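Local coordinates for citrate synthase (Thermotoga maritima, PDB 2P2W), which catalyses the condensation of oxaloacetate with acetyl-CoA and water to give citrate and CoA, a step of the tricarboxylic acid cycle, at the interface of chains A and B. Residues are numbered along the deposited sequence; one frame, centred on the assembly and turned at random. Chains: chain A/B, Citrate synthase.

The contacts sample one two-fold symmetric interface of the citrate synthase dimer, each recurring with the chains exchanged. Contacts 2 and 3 are neighbours, their C-alpha centres about 12 Å apart, and share A:Ile11 of strand 10-14. Contact 1 stands apart, its C-alpha centre about 23 Å from that of contact 2 and 21 Å from that of contact 3. Its centre is about 10 Å from the predicted catalytic A:Asp300, that of contact 3 about 13 Å from A:His250, likewise predicted, and B:Arg251 of contact 2 directly follows B:His250. Helix-end packing and segments near the chain ends join the subunits and may help to shape the active sites.

Contact 1: the interface of chains A and B. Residues chain A 204-205, 207-210; chain B 191-193.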
loop_
_atom_site.group_PDB
_atom_site.type_symbol
_atom_site.label_atom_id
_atom_site.label_comp_id
_atom_site.label_asym_id
_atom_site.label_seq_id
_atom_site.Cartn_x
_atom_site.Cartn_y
_atom_site.Cartn_z
ATOM N N GLY A 204 -5.554 1.757 0.537
ATOM C CA GLY A 204 -5.810 0.588 1.361
ATOM C C GLY A 204 -5.836 0.924 2.840
ATOM O O GLY A 204 -6.670 0.412 3.588
ATOM N N ALA A 205 -4.918 1.786 3.264
ATOM C CA ALA A 205 -4.843 2.198 4.662
ATOM C C ALA A 205 -6.008 3.111 5.043
ATOM O O ALA A 205 -6.596 2.972 6.119
ATOM C CB ALA A 205 -3.527 2.913 4.922
ATOM N N LYS A 207 -8.881 3.117 3.903
ATOM C CA LYS A 207 -10.075 2.278 3.928
ATOM C C LYS A 207 -10.377 1.645 5.288
ATOM O O LYS A 207 -11.538 1.371 5.607
ATOM C CB LYS A 207 -9.930 1.179 2.868
ATOM C CG LYS A 207 -11.171 0.329 2.640
ATOM C CD LYS A 207 -10.923 -0.696 1.542
ATOM C CE LYS A 207 -12.181 -1.479 1.211
ATOM N NZ LYS A 207 -11.852 -2.709 0.438
ATOM N N GLY A 208 -9.338 1.415 6.086
ATOM C CA GLY A 208 -9.514 0.796 7.393
ATOM C C GLY A 208 -10.431 1.536 8.356
ATOM O O GLY A 208 -10.445 2.770 8.380
ATOM N N PRO A 209 -11.206 0.803 9.176
ATOM C CA PRO A 209 -12.152 1.343 10.153
ATOM C C PRO A 209 -11.456 2.171 11.249
ATOM O O PRO A 209 -12.052 3.015 11.906
ATOM C CB PRO A 209 -12.906 0.177 10.783
ATOM C CG PRO A 209 -12.116 -1.091 10.491
ATOM C CD PRO A 209 -11.282 -0.654 9.198
ATOM N N LEU A 210 -10.160 1.864 11.463
ATOM C CA LEU A 210 -9.386 2.626 12.446
ATOM C C LEU A 210 -8.735 3.867 11.823
ATOM O O LEU A 210 -7.926 4.564 12.430
ATOM C CB LEU A 210 -8.297 1.708 13.014
ATOM C CG LEU A 210 -8.860 0.601 13.906
ATOM C CD1 LEU A 210 -7.778 -0.062 14.764
ATOM C CD2 LEU A 210 -9.925 1.109 14.874
ATOM N N THR B 191 -4.701 -0.376 10.404
ATOM C CA THR B 191 -5.959 0.397 10.375
ATOM C C THR B 191 -7.218 -0.507 10.368
ATOM O O THR B 191 -8.363 -0.062 10.286
ATOM C CB THR B 191 -5.968 1.262 9.114
ATOM O OG1 THR B 191 -6.125 0.417 7.973
ATOM C CG2 THR B 191 -4.658 2.046 8.977
ATOM N N LEU B 192 -6.932 -1.812 10.420
ATOM C CA LEU B 192 -7.869 -2.918 10.354
ATOM C C LEU B 192 -8.459 -3.060 8.955
ATOM O O LEU B 192 -9.556 -3.568 8.771
ATOM C CB LEU B 192 -8.950 -2.683 11.417
ATOM C CG LEU B 192 -8.416 -2.957 12.828
ATOM C CD1 LEU B 192 -9.527 -3.103 13.866
ATOM C CD2 LEU B 192 -7.580 -4.236 12.913
ATOM N N SER B 193 -7.700 -2.581 7.939
ATOM C CA SER B 193 -8.199 -2.715 6.575
ATOM C C SER B 193 -8.189 -4.178 6.180
ATOM O O SER B 193 -7.649 -5.008 6.901
ATOM C CB SER B 193 -7.276 -1.904 5.645
ATOM O OG SER B 193 -7.859 -1.798 4.332
#
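The backbone amide of A:Leu210 donates to the carbonyl of B:Thr191, N to O 2.9 Å and 160° at the hydrogen, where the chain of A leaves helix 195-207 and meets a loop of B in this citrate synthase dimer, a loop in which B:Leu192 takes a left-handed backbone conformation. Two hydroxyl groups of that loop reach the last turn of the helix, whose carbonyls are no longer all engaged in the regular helical pattern. B:Ser193 holds OG anti to its backbone N (chi1 -169°), and the hydroxyl donates to A:Gly204 O over 2.6 Å, tilted from the carbonyl plane. B:Thr191 places OG1 between its own backbone N and carbonyl carbon (chi1 70°); from there it donates to A:Ala205 O at 3.2 Å, in the carbonyl plane and on a lone pair. A:Gly208 fits in beside these two residues, its CA 3.8 Å from B:Ser193 CA, with only hydrogen on the alpha carbon facing the partner loop. Apolar contact continues through B:Leu192, which has the most surface hidden of the residues in this patch. Its CB lies against the ring of A:Pro209 at CG, 3.7 Å away, the two side chains nearly perpendicular. Farther out the branch carbon CG of B:Leu192 meets the methyl CD1 of A:Leu210 at 3.5 Å, and its CD1 touches the same methyl at 3.6 Å, the two leucines crossing obliquely.

Contact 2: the interface of chains A and B. Residues chain A 11, 336, 341-344; chain B 4-5, 251.
The carbonyl oxygen of B:Gly5 is gripped from opposite faces of its plane by A:Arg344 N at 3.0 Å and by the guanidinium NH1 of its own chain's B:Arg251 at 2.9 Å, in a contact between the N-terminal segment of one citrate synthase subunit and the segment after helix 317-337 of the other. B:Gly5 O lies in the guanidinium plane, whereas NH1 stands 47° out of the carbonyl plane. The other terminal nitrogen, NH2, donates across the interface to A:Leu342 O over 2.8 Å, so the fork links both chains. Bends at chi2 and chi3 (61° and 58°) fold the arginine back towards the glycine, and its CG runs against A:Arg344 CB at 3.8 Å, the two arginines lying antiparallel. A:Lys341 lays its CG over B:Gly5 CA at 3.6 Å. A:Tyr336 is held through its phenol OH, which donates to A:Lys341 O at 2.7 Å. That hydroxyl also meets water 1, which joins A:Ile11 O to B:Gly5 N. The extended B:Lys4 chain runs antiparallel to the tyrosine, with CE 3.9 Å from CE1, and its terminal amine nitrogen NZ reaches A:Tyr336 O through water 2.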
loop_
_atom_site.group_PDB
_atom_site.type_symbol
_atom_site.label_atom_id
_atom_site.label_comp_id
_atom_site.label_asym_id
_atom_site.label_seq_id
_atom_site.Cartn_x
_atom_site.Cartn_y
_atom_site.Cartn_z
ATOM N N ILE A 11 9.600 10.492 11.526
ATOM C CA ILE A 11 10.206 9.749 10.429
ATOM C C ILE A 11 10.753 10.624 9.305
ATOM O O ILE A 11 11.349 10.117 8.353
ATOM C CB ILE A 11 9.202 8.723 9.857
ATOM C CG1 ILE A 11 7.982 9.435 9.266
ATOM C CG2 ILE A 11 8.744 7.786 10.967
ATOM C CD1 ILE A 11 8.027 9.618 7.761
ATOM N N TYR A 336 9.309 13.889 0.240
ATOM C CA TYR A 336 10.149 12.830 0.795
ATOM C C TYR A 336 11.219 12.281 -0.151
ATOM O O TYR A 336 12.393 12.179 0.222
ATOM C CB TYR A 336 9.291 11.660 1.264
ATOM C CG TYR A 336 10.063 10.666 2.095
ATOM C CD1 TYR A 336 10.329 10.917 3.444
ATOM C CD2 TYR A 336 10.556 9.488 1.534
ATOM C CE1 TYR A 336 11.067 10.022 4.213
ATOM C CE2 TYR A 336 11.296 8.586 2.293
ATOM C CZ TYR A 336 11.547 8.859 3.631
ATOM O OH TYR A 336 12.269 7.970 4.390
ATOM N N LYS A 341 15.103 7.965 1.526
ATOM C CA LYS A 341 15.695 7.064 2.493
ATOM C C LYS A 341 14.747 5.878 2.618
ATOM O O LYS A 341 13.586 6.038 2.989
ATOM C CB LYS A 341 15.848 7.759 3.847
ATOM C CG LYS A 341 16.438 6.884 4.941
ATOM C CD LYS A 341 17.856 6.458 4.624
ATOM C CE LYS A 341 18.507 5.800 5.836
ATOM N NZ LYS A 341 19.912 5.400 5.555
ATOM N N LEU A 342 15.238 4.690 2.283
ATOM C CA LEU A 342 14.426 3.488 2.382
ATOM C C LEU A 342 13.928 3.354 3.819
ATOM O O LEU A 342 14.688 3.570 4.758
ATOM C CB LEU A 342 15.266 2.257 2.023
ATOM C CG LEU A 342 14.565 0.903 2.153
ATOM C CD1 LEU A 342 13.626 0.703 0.968
ATOM C CD2 LEU A 342 15.603 -0.216 2.199
ATOM N N ILE A 343 12.649 3.021 3.987
ATOM C CA ILE A 343 12.083 2.828 5.319
ATOM C C ILE A 343 12.072 1.320 5.542
ATOM O O ILE A 343 11.315 0.579 4.898
ATOM C CB ILE A 343 10.659 3.418 5.417
ATOM C CG1 ILE A 343 10.734 4.942 5.255
ATOM C CG2 ILE A 343 10.033 3.054 6.765
ATOM C CD1 ILE A 343 9.379 5.634 5.110
ATOM N N ARG A 344 12.926 0.873 6.457
ATOM C CA ARG A 344 13.076 -0.552 6.723
ATOM C C ARG A 344 13.408 -0.772 8.196
ATOM O O ARG A 344 14.581 -0.798 8.583
ATOM C CB ARG A 344 14.213 -1.089 5.839
ATOM C CG ARG A 344 14.174 -2.583 5.513
ATOM C CD ARG A 344 14.254 -3.477 6.741
ATOM N NE ARG A 344 14.415 -4.875 6.339
ATOM C CZ ARG A 344 14.267 -5.914 7.150
ATOM N NH1 ARG A 344 13.946 -5.729 8.429
ATOM N NH2 ARG A 344 14.448 -7.142 6.681
ATOM N N LYS B 4 14.829 9.040 10.397
ATOM C CA LYS B 4 14.544 8.798 8.990
ATOM C C LYS B 4 15.012 7.409 8.560
ATOM O O LYS B 4 16.168 7.046 8.765
ATOM C CB LYS B 4 15.235 9.866 8.149
ATOM C CG LYS B 4 14.700 10.014 6.740
ATOM C CD LYS B 4 15.317 11.234 6.090
ATOM C CE LYS B 4 14.574 11.642 4.839
ATOM N NZ LYS B 4 15.435 12.509 3.991
ATOM N N GLY B 5 14.108 6.635 7.965
ATOM C CA GLY B 5 14.462 5.294 7.531
ATOM C C GLY B 5 14.133 4.236 8.572
ATOM O O GLY B 5 14.062 3.046 8.259
ATOM N N ARG B 251 19.875 -3.431 4.416
ATOM C CA ARG B 251 19.664 -2.672 5.637
ATOM C C ARG B 251 20.104 -3.477 6.864
ATOM O O ARG B 251 20.640 -2.918 7.823
ATOM C CB ARG B 251 18.177 -2.298 5.753
ATOM C CG ARG B 251 17.751 -1.681 7.087
ATOM C CD ARG B 251 18.470 -0.375 7.371
ATOM N NE ARG B 251 18.267 0.631 6.329
ATOM C CZ ARG B 251 17.245 1.484 6.276
ATOM N NH1 ARG B 251 16.298 1.469 7.211
ATOM N NH2 ARG B 251 17.188 2.375 5.293
HETATM O O HOH W 1 11.567 7.656 7.193
HETATM O O HOH W 2 13.160 13.625 2.652
#

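Contact 3: the interface of chains A and B. Residues chain A 10-14, 177-178; chain B 346-348.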
loop_
_atom_site.group_PDB
_atom_site.type_symbol
_atom_site.label_atom_id
_atom_site.label_comp_id
_atom_site.label_asym_id
_atom_site.label_seq_id
_atom_site.Cartn_x
_atom_site.Cartn_y
_atom_site.Cartn_z
ATOM N N LYS A 10 9.461 10.671 14.849
ATOM C CA LYS A 10 9.563 11.563 13.704
ATOM C C LYS A 10 10.307 10.814 12.604
ATOM O O LYS A 10 11.501 10.534 12.728
ATOM C CB LYS A 10 10.327 12.833 14.089
ATOM C CG LYS A 10 9.684 13.634 15.214
ATOM C CD LYS A 10 10.657 14.655 15.787
ATOM C CE LYS A 10 10.004 15.514 16.860
ATOM N NZ LYS A 10 9.017 16.464 16.275
ATOM N N ILE A 11 9.600 10.492 11.526
ATOM C CA ILE A 11 10.206 9.749 10.429
ATOM C C ILE A 11 10.753 10.624 9.305
ATOM O O ILE A 11 11.349 10.117 8.353
ATOM C CB ILE A 11 9.202 8.723 9.857
ATOM C CG1 ILE A 11 7.982 9.435 9.266
ATOM C CG2 ILE A 11 8.744 7.786 10.967
ATOM C CD1 ILE A 11 8.027 9.618 7.761
ATOM N N CYS A 12 10.563 11.936 9.415
ATOM C CA CYS A 12 11.060 12.849 8.391
ATOM C C CYS A 12 10.852 14.304 8.782
ATOM O O CYS A 12 10.221 14.602 9.796
ATOM C CB CYS A 12 10.338 12.604 7.060
ATOM S SG CYS A 12 8.613 13.211 7.001
ATOM N N GLU A 13 11.410 15.199 7.970
ATOM C CA GLU A 13 11.240 16.633 8.161
ATOM C C GLU A 13 10.259 17.016 7.065
ATOM O O GLU A 13 10.349 16.505 5.948
ATOM C CB GLU A 13 12.541 17.405 7.926
ATOM C CG GLU A 13 13.666 17.113 8.892
ATOM C CD GLU A 13 14.730 18.200 8.874
ATOM O OE1 GLU A 13 15.162 18.592 7.770
ATOM O OE2 GLU A 13 15.134 18.661 9.963
ATOM N N SER A 14 9.329 17.911 7.371
ATOM C CA SER A 14 8.362 18.338 6.374
ATOM C C SER A 14 7.977 19.805 6.563
ATOM O O SER A 14 7.881 20.318 7.673
ATOM C CB SER A 14 7.119 17.455 6.498
ATOM O OG SER A 14 6.185 17.809 5.477
ATOM N N ASP A 177 -0.231 15.765 8.017
ATOM C CA ASP A 177 1.012 15.161 8.475
ATOM C C ASP A 177 1.165 13.678 8.117
ATOM O O ASP A 177 0.685 13.225 7.076
ATOM C CB ASP A 177 1.123 15.371 9.993
ATOM C CG ASP A 177 2.550 15.288 10.503
ATOM O OD1 ASP A 177 3.439 15.929 9.905
ATOM O OD2 ASP A 177 2.773 14.589 11.513
ATOM N N ILE A 178 1.823 12.919 8.990
ATOM C CA ILE A 178 2.070 11.511 8.712
ATOM C C ILE A 178 1.067 10.529 9.308
ATOM O O ILE A 178 1.409 9.707 10.165
ATOM C CB ILE A 178 3.496 11.115 9.153
ATOM C CG1 ILE A 178 4.474 12.251 8.833
ATOM C CG2 ILE A 178 3.931 9.853 8.423
ATOM C CD1 ILE A 178 4.541 12.643 7.355
ATOM N N THR B 346 4.956 10.670 13.111
ATOM C CA THR B 346 4.828 12.089 12.840
ATOM C C THR B 346 6.102 12.590 12.173
ATOM O O THR B 346 6.932 11.795 11.734
ATOM C CB THR B 346 4.564 12.885 14.137
ATOM O OG1 THR B 346 4.316 14.256 13.808
ATOM C CG2 THR B 346 5.756 12.789 15.081
ATOM N N SER B 347 6.251 13.905 12.088
ATOM C CA SER B 347 7.427 14.485 11.462
ATOM C C SER B 347 7.881 15.702 12.243
ATOM O O SER B 347 7.230 16.118 13.193
ATOM C CB SER B 347 7.107 14.918 10.031
ATOM O OG SER B 347 6.235 16.040 10.025
ATOM N N GLU B 348 9.015 16.258 11.836
ATOM C CA GLU B 348 9.540 17.462 12.455
ATOM C C GLU B 348 9.147 18.552 11.466
ATOM O O GLU B 348 9.546 18.507 10.302
ATOM C CB GLU B 348 11.065 17.374 12.581
ATOM C CG GLU B 348 11.758 18.675 12.990
ATOM C CD GLU B 348 11.458 19.092 14.420
ATOM O OE1 GLU B 348 11.171 18.207 15.254
ATOM O OE2 GLU B 348 11.518 20.304 14.715
#
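B:Ser347, A:Lys10 and B:Glu348 bury the most surface here, around a parallel pairing of strand 10-14 of chain A with strand 346-349 of chain B. The backbone ladder runs from A:Ile11 N to B:Thr346 O, from B:Glu348 N to A:Cys12 O (2.9 Å), and from A:Ser14 N to B:Glu348 O. In B:Ser347 a chi1 of 70° turns OG back over its own backbone, towards A:Asp177, where it donates to OD1 over 2.8 Å on the syn lone pair. B:Thr346 OG1 donates to the other carboxylate oxygen, OD2, also at 2.8 Å and on the syn side, slightly out of plane. One hydroxyl on each oxygen should fix the rotation of the carboxylate. A:Ile178 CG1 and A:Cys12 SG pack against B:Ser347 CB at 3.9 and 3.8 Å. A:Lys10 lies alongside B:Thr346, its CG 4.0 Å from the methyl CG2, and bends at chi4 (-71°) to bring NZ to B:Glu348. This salt bridge, NZ to OE1 3.0 Å, meets the anti side of the carboxylate, 35° out of its plane. In the fold, the C-terminal strand of B thus extends onto subunit A, between its N-terminal strand and the loop just before helix 180-189.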